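Local coordinates for protein aspartate carbamoyltransferase (Leishmania major, PDB 7K46) that probably catalyses the transfer of a carbamoyl group from carbamoyl phosphate to aspartate, a step in pyrimidine biosynthesis, at residues L150-H153 with A154-A158; I195-A198 with G199-M202. One frame throughout, in Å; residues are numbered along the deposited sequence.

How the interactions relate
From the N terminus, the chain runs through strands and helices of the carbamoyl phosphate-binding half to helix 142-156, which bridges to the aspartate-binding half and whose last two turns and exit form interaction 1. The end of that helix packs against helix 23-41 as well as helix 309-326 and strand 284-286. The chain then passes through strand 163-167, helix 174-186 and strand 191-195 before reaching interaction 2 in the loop leading to helix 204-217. The two follow in series, neither nested nor crossed: interaction 1 is contact along a helix and at its end, interaction 2 closes a four-residue turn. The centres of interactions 1 and 2 lie about 27 Å apart, without touching.

Interaction 1 of 2, residues L150-H153 with A154-A158; sequences LTIH and AELGA
The backbone N-H groups of Ala154, Glu155 and Leu156 donate to the carbonyl O atoms of Leu150, Thr151 and Ile152, and the helix ends with Gly157 N on His153 O at 2.8 Å, a more bent bond (N-H...O 135°) whose donor stands above the carbonyl plane. Gly157 is the first residue off the helix, with a positive phi of 99°. Just beyond it, Ala158 N lies 3.7 Å from His153 O and is buried with no partner in the model. Thr151 and Glu155 run side by side, pointing the same way, with Thr151 CG2 4.0 Å from Glu155 CG. The same Glu155 CG also lies 3.1 Å from Thr151 O, close beside the helix backbone. A bend at chi2 then turns the Glu155 carboxylate toward Arg309 and Tyr313, where OE2 forms a salt bridge with the first and a hydrogen bond with the second. Thr151 OG1 is satisfied one turn back, by Leu147 O. This is the C-terminal end of helix 142-156, which in the transcarbamoylase fold links the carbamoyl phosphate domain to the aspartate domain and pairs with the C-terminal helix, here 309-326. Ile152 and Leu156 cross at a slant, Ile152 CG2 meeting Leu156 CD1 at 4.1 Å. That Ile152 methyl also comes 3.9 Å from Ala158 O. His153 CG swings anti to the backbone N (chi1 180°), which sets the imidazole beside the helix exit: Gly157 O lies over one face, 3.7 Å from His153 CE1. Leu150 packs on helix 23-41 and also on Tyr313, while Lys282 NZ hydrogen-bonds to Leu156 O near the helix end.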
ATOM      1  N   LEU A 150       8.905 -26.873  -6.096  1.00 18.49           N
ATOM      2  CA  LEU A 150      10.195 -26.228  -6.350  1.00 17.20           C
ATOM      3  C   LEU A 150      11.153 -26.413  -5.177  1.00 17.70           C
ATOM      4  O   LEU A 150      12.345 -26.684  -5.379  1.00 19.37           O
ATOM      5  CB  LEU A 150       9.994 -24.740  -6.631  1.00 17.97           C
ATOM      6  CG  LEU A 150      11.266 -23.887  -6.729  1.00 17.71           C
ATOM      7  CD1 LEU A 150      12.217 -24.404  -7.825  1.00 17.93           C
ATOM      8  CD2 LEU A 150      10.879 -22.440  -6.986  1.00 14.35           C
ATOM      9  N   THR A 151      10.654 -26.259  -3.950  1.00 16.63           N
ATOM     10  CA  THR A 151      11.503 -26.405  -2.771  1.00 14.57           C
ATOM     11  C   THR A 151      12.115 -27.796  -2.717  1.00 18.50           C
ATOM     12  O   THR A 151      13.322 -27.947  -2.506  1.00 19.44           O
ATOM     13  CB  THR A 151      10.699 -26.121  -1.501  1.00 14.40           C
ATOM     14  OG1 THR A 151      10.177 -24.782  -1.553  1.00 17.55           O
ATOM     15  CG2 THR A 151      11.603 -26.248  -0.255  1.00 17.52           C
ATOM     16  N   ILE A 152      11.295 -28.830  -2.911  1.00 17.29           N
ATOM     17  CA  ILE A 152      11.824 -30.191  -2.901  1.00 19.17           C
ATOM     18  C   ILE A 152      12.886 -30.341  -3.979  1.00 20.22           C
ATOM     19  O   ILE A 152      14.002 -30.806  -3.719  1.00 21.08           O
ATOM     20  CB  ILE A 152      10.689 -31.213  -3.083  1.00 18.17           C
ATOM     21  CG1 ILE A 152       9.702 -31.132  -1.920  1.00 18.13           C
ATOM     22  CG2 ILE A 152      11.256 -32.628  -3.194  1.00 19.10           C
ATOM     23  CD1 ILE A 152       8.430 -31.918  -2.150  1.00 16.16           C
ATOM     24  N   HIS A 153      12.560 -29.920  -5.201  1.00 18.59           N
ATOM     25  CA  HIS A 153      13.493 -30.099  -6.315  1.00 21.02           C
ATOM     26  C   HIS A 153      14.802 -29.354  -6.076  1.00 21.53           C
ATOM     27  O   HIS A 153      15.892 -29.884  -6.337  1.00 22.68           O
ATOM     28  CB  HIS A 153      12.861 -29.622  -7.618  1.00 21.33           C
ATOM     29  CG  HIS A 153      13.768 -29.767  -8.800  1.00 22.26           C
ATOM     30  ND1 HIS A 153      13.764 -30.886  -9.606  1.00 27.68           N
ATOM     31  CD2 HIS A 153      14.735 -28.955  -9.287  1.00 24.51           C
ATOM     32  CE1 HIS A 153      14.680 -30.748 -10.548  1.00 29.90           C
ATOM     33  NE2 HIS A 153      15.285 -29.586 -10.376  1.00 28.67           N
ATOM     34  N   ALA A 154      14.713 -28.115  -5.600  1.00 19.72           N
ATOM     35  CA  ALA A 154      15.913 -27.312  -5.398  1.00 20.24           C
ATOM     36  C   ALA A 154      16.748 -27.833  -4.232  1.00 26.06           C
ATOM     37  O   ALA A 154      17.985 -27.810  -4.287  1.00 20.49           O
ATOM     38  CB  ALA A 154      15.524 -25.854  -5.162  1.00 18.64           C
ATOM     39  N   GLU A 155      16.089 -28.306  -3.170  1.00 20.20           N
ATOM     40  CA  GLU A 155      16.802 -28.757  -1.979  1.00 21.24           C
ATOM     41  C   GLU A 155      17.424 -30.138  -2.173  1.00 24.74           C
ATOM     42  O   GLU A 155      18.557 -30.375  -1.735  1.00 25.62           O
ATOM     43  CB  GLU A 155      15.859 -28.768  -0.771  1.00 18.29           C
ATOM     44  CG  GLU A 155      15.402 -27.378  -0.294  1.00 21.78           C
ATOM     45  CD  GLU A 155      16.494 -26.622   0.458  1.00 25.58           C
ATOM     46  OE1 GLU A 155      17.154 -27.218   1.341  1.00 20.61           O
ATOM     47  OE2 GLU A 155      16.698 -25.429   0.165  1.00 25.29           O
ATOM     48  N   LEU A 156      16.704 -31.064  -2.812  1.00 19.98           N
ATOM     49  CA  LEU A 156      17.184 -32.439  -2.932  1.00 23.17           C
ATOM     50  C   LEU A 156      17.728 -32.792  -4.311  1.00 28.52           C
ATOM     51  O   LEU A 156      18.428 -33.804  -4.439  1.00 29.25           O
ATOM     52  CB  LEU A 156      16.061 -33.421  -2.588  1.00 23.20           C
ATOM     53  CG  LEU A 156      15.449 -33.277  -1.196  1.00 24.84           C
ATOM     54  CD1 LEU A 156      14.301 -34.268  -1.005  1.00 21.92           C
ATOM     55  CD2 LEU A 156      16.520 -33.435  -0.098  1.00 24.75           C
ATOM     56  N   GLY A 157      17.417 -32.009  -5.343  1.00 24.62           N
ATOM     57  CA  GLY A 157      17.863 -32.275  -6.691  1.00 27.31           C
ATOM     58  C   GLY A 157      16.834 -32.954  -7.572  1.00 28.84           C
ATOM     59  O   GLY A 157      17.007 -32.975  -8.795  1.00 29.82           O
ATOM     60  N   ALA A 158      15.772 -33.512  -6.988  1.00 26.21           N
ATOM     61  CA  ALA A 158      14.728 -34.190  -7.750  1.00 28.86           C
ATOM     62  C   ALA A 158      13.514 -34.406  -6.859  1.00 29.09           C
ATOM     63  O   ALA A 158      13.638 -34.482  -5.630  1.00 23.67           O
ATOM     64  CB  ALA A 158      15.214 -35.541  -8.300  1.00 24.31           C
TER

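Interaction 2 of 2, residues I195-A198 with G199-M202; sequences IAPA and GLEM
Ala196 directs its methyl at the returning chain, Ala196 CB lying 3.3 Å from Leu200 O and 4.4 Å from Leu200 CB. On its carbonyl, a water 2.8 Å from Ala196 O also sits 3.1 Å from Glu201 OE2, between the two sides of the bend. Pro197 begins a type II beta turn that ends at Leu200. Pro197 O accepts Leu200 N at 2.9 Å with a fairly straight N-H...O angle of 160°, the donor tilted out of the carbonyl plane. Beyond this bond the proline ring meets the leucine side chain, Pro197 CG touching Leu200 CD1 at 4.0 Å. Ala198 and Gly199 form the corner of the turn, and the positive phi of Gly199 (91°) is the conformation a type II turn requires at its third position. The Glu201 side chain, bent at chi2 (76°), folds back against this corner: Glu201 OE2 lies 3.5 Å from Ala198 CA and accepts Gly199 N at 3.0 Å on its syn side, with the donor somewhat out of the carboxylate plane. In the Rossmann-like aspartate domain, the turn follows strand 191-195 and leads into helix 204-217. Pro197 rests on helix 262-269, Leu200 on the loop residues Asp169, Lys172 and Leu243, and Glu201 on Gln223 of the neighbouring strand 220-224.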
ATOM      1  N   ILE A 195       0.463 -39.186   7.933  1.00 20.41           N
ATOM      2  CA  ILE A 195       0.592 -39.204   9.390  1.00 19.02           C
ATOM      3  C   ILE A 195      -0.452 -38.258   9.966  1.00 21.52           C
ATOM      4  O   ILE A 195      -0.345 -37.036   9.805  1.00 20.91           O
ATOM      5  CB  ILE A 195       1.998 -38.786   9.849  1.00 20.03           C
ATOM      6  CG1 ILE A 195       3.094 -39.546   9.080  1.00 16.70           C
ATOM      7  CG2 ILE A 195       2.129 -38.941  11.367  1.00 21.02           C
ATOM      8  CD1 ILE A 195       3.084 -41.055   9.311  1.00 19.79           C
ATOM      9  N   ALA A 196      -1.445 -38.804  10.661  1.00 22.30           N
ATOM     10  CA  ALA A 196      -2.532 -37.988  11.174  1.00 22.80           C
ATOM     11  C   ALA A 196      -3.078 -38.631  12.429  1.00 27.52           C
ATOM     12  O   ALA A 196      -3.114 -39.867  12.528  1.00 23.20           O
ATOM     13  CB  ALA A 196      -3.652 -37.832  10.137  1.00 19.34           C
ATOM     14  N   PRO A 197      -3.533 -37.840  13.401  1.00 24.98           N
ATOM     15  CA  PRO A 197      -4.177 -38.420  14.583  1.00 27.23           C
ATOM     16  C   PRO A 197      -5.419 -39.221  14.206  1.00 31.40           C
ATOM     17  O   PRO A 197      -6.031 -39.017  13.155  1.00 23.52           O
ATOM     18  CB  PRO A 197      -4.544 -37.200  15.439  1.00 27.62           C
ATOM     19  CG  PRO A 197      -3.743 -36.055  14.896  1.00 24.96           C
ATOM     20  CD  PRO A 197      -3.486 -36.361  13.442  1.00 23.06           C
ATOM     21  N   ALA A 198      -5.791 -40.140  15.097  1.00 28.12           N
ATOM     22  CA  ALA A 198      -6.985 -40.958  14.903  1.00 35.61           C
ATOM     23  C   ALA A 198      -8.199 -40.090  14.591  1.00 30.56           C
ATOM     24  O   ALA A 198      -8.510 -39.145  15.322  1.00 32.06           O
ATOM     25  CB  ALA A 198      -7.253 -41.799  16.155  1.00 33.68           C
ATOM     26  N   GLY A 199      -8.887 -40.416  13.497  1.00 30.40           N
ATOM     27  CA  GLY A 199     -10.059 -39.673  13.091  1.00 32.15           C
ATOM     28  C   GLY A 199      -9.798 -38.513  12.152  1.00 37.47           C
ATOM     29  O   GLY A 199     -10.758 -37.943  11.617  1.00 29.23           O
ATOM     30  N   LEU A 200      -8.537 -38.137  11.940  1.00 26.43           N
ATOM     31  CA  LEU A 200      -8.184 -37.041  11.048  1.00 27.71           C
ATOM     32  C   LEU A 200      -7.453 -37.549   9.807  1.00 26.09           C
ATOM     33  O   LEU A 200      -6.623 -36.839   9.229  1.00 24.33           O
ATOM     34  CB  LEU A 200      -7.341 -35.998  11.786  1.00 25.55           C
ATOM     35  CG  LEU A 200      -7.990 -35.302  12.986  1.00 29.71           C
ATOM     36  CD1 LEU A 200      -7.069 -34.216  13.544  1.00 28.45           C
ATOM     37  CD2 LEU A 200      -9.356 -34.710  12.608  1.00 31.14           C
ATOM     38  N   GLU A 201      -7.757 -38.774   9.389  1.00 25.03           N
ATOM     39  CA  GLU A 201      -7.074 -39.383   8.259  1.00 23.47           C
ATOM     40  C   GLU A 201      -7.426 -38.665   6.961  1.00 26.13           C
ATOM     41  O   GLU A 201      -8.468 -38.009   6.837  1.00 26.36           O
ATOM     42  CB  GLU A 201      -7.444 -40.862   8.127  1.00 28.57           C
ATOM     43  CG  GLU A 201      -6.925 -41.766   9.243  1.00 31.83           C
ATOM     44  CD  GLU A 201      -7.721 -41.636  10.526  1.00 32.60           C
ATOM     45  OE1 GLU A 201      -8.851 -41.108  10.478  1.00 29.88           O
ATOM     46  OE2 GLU A 201      -7.216 -42.062  11.587  1.00 31.67           O
ATOM     47  N   MET A 202      -6.529 -38.795   5.993  1.00 24.81           N
ATOM     48  CA  MET A 202      -6.810 -38.409   4.619  1.00 22.68           C
ATOM     49  C   MET A 202      -8.128 -39.040   4.164  1.00 26.59           C
ATOM     50  O   MET A 202      -8.326 -40.250   4.356  1.00 28.22           O
ATOM     51  CB  MET A 202      -5.648 -38.865   3.727  1.00 25.81           C
ATOM     52  CG  MET A 202      -5.783 -38.520   2.261  1.00 25.95           C
ATOM     53  SD  MET A 202      -5.642 -36.751   1.955  1.00 25.19           S
ATOM     54  CE  MET A 202      -3.921 -36.433   2.350  1.00 21.35           C
TER
HETATM   55  O   HOH W   1      -4.148 -42.024  11.166  1.00 40.74           O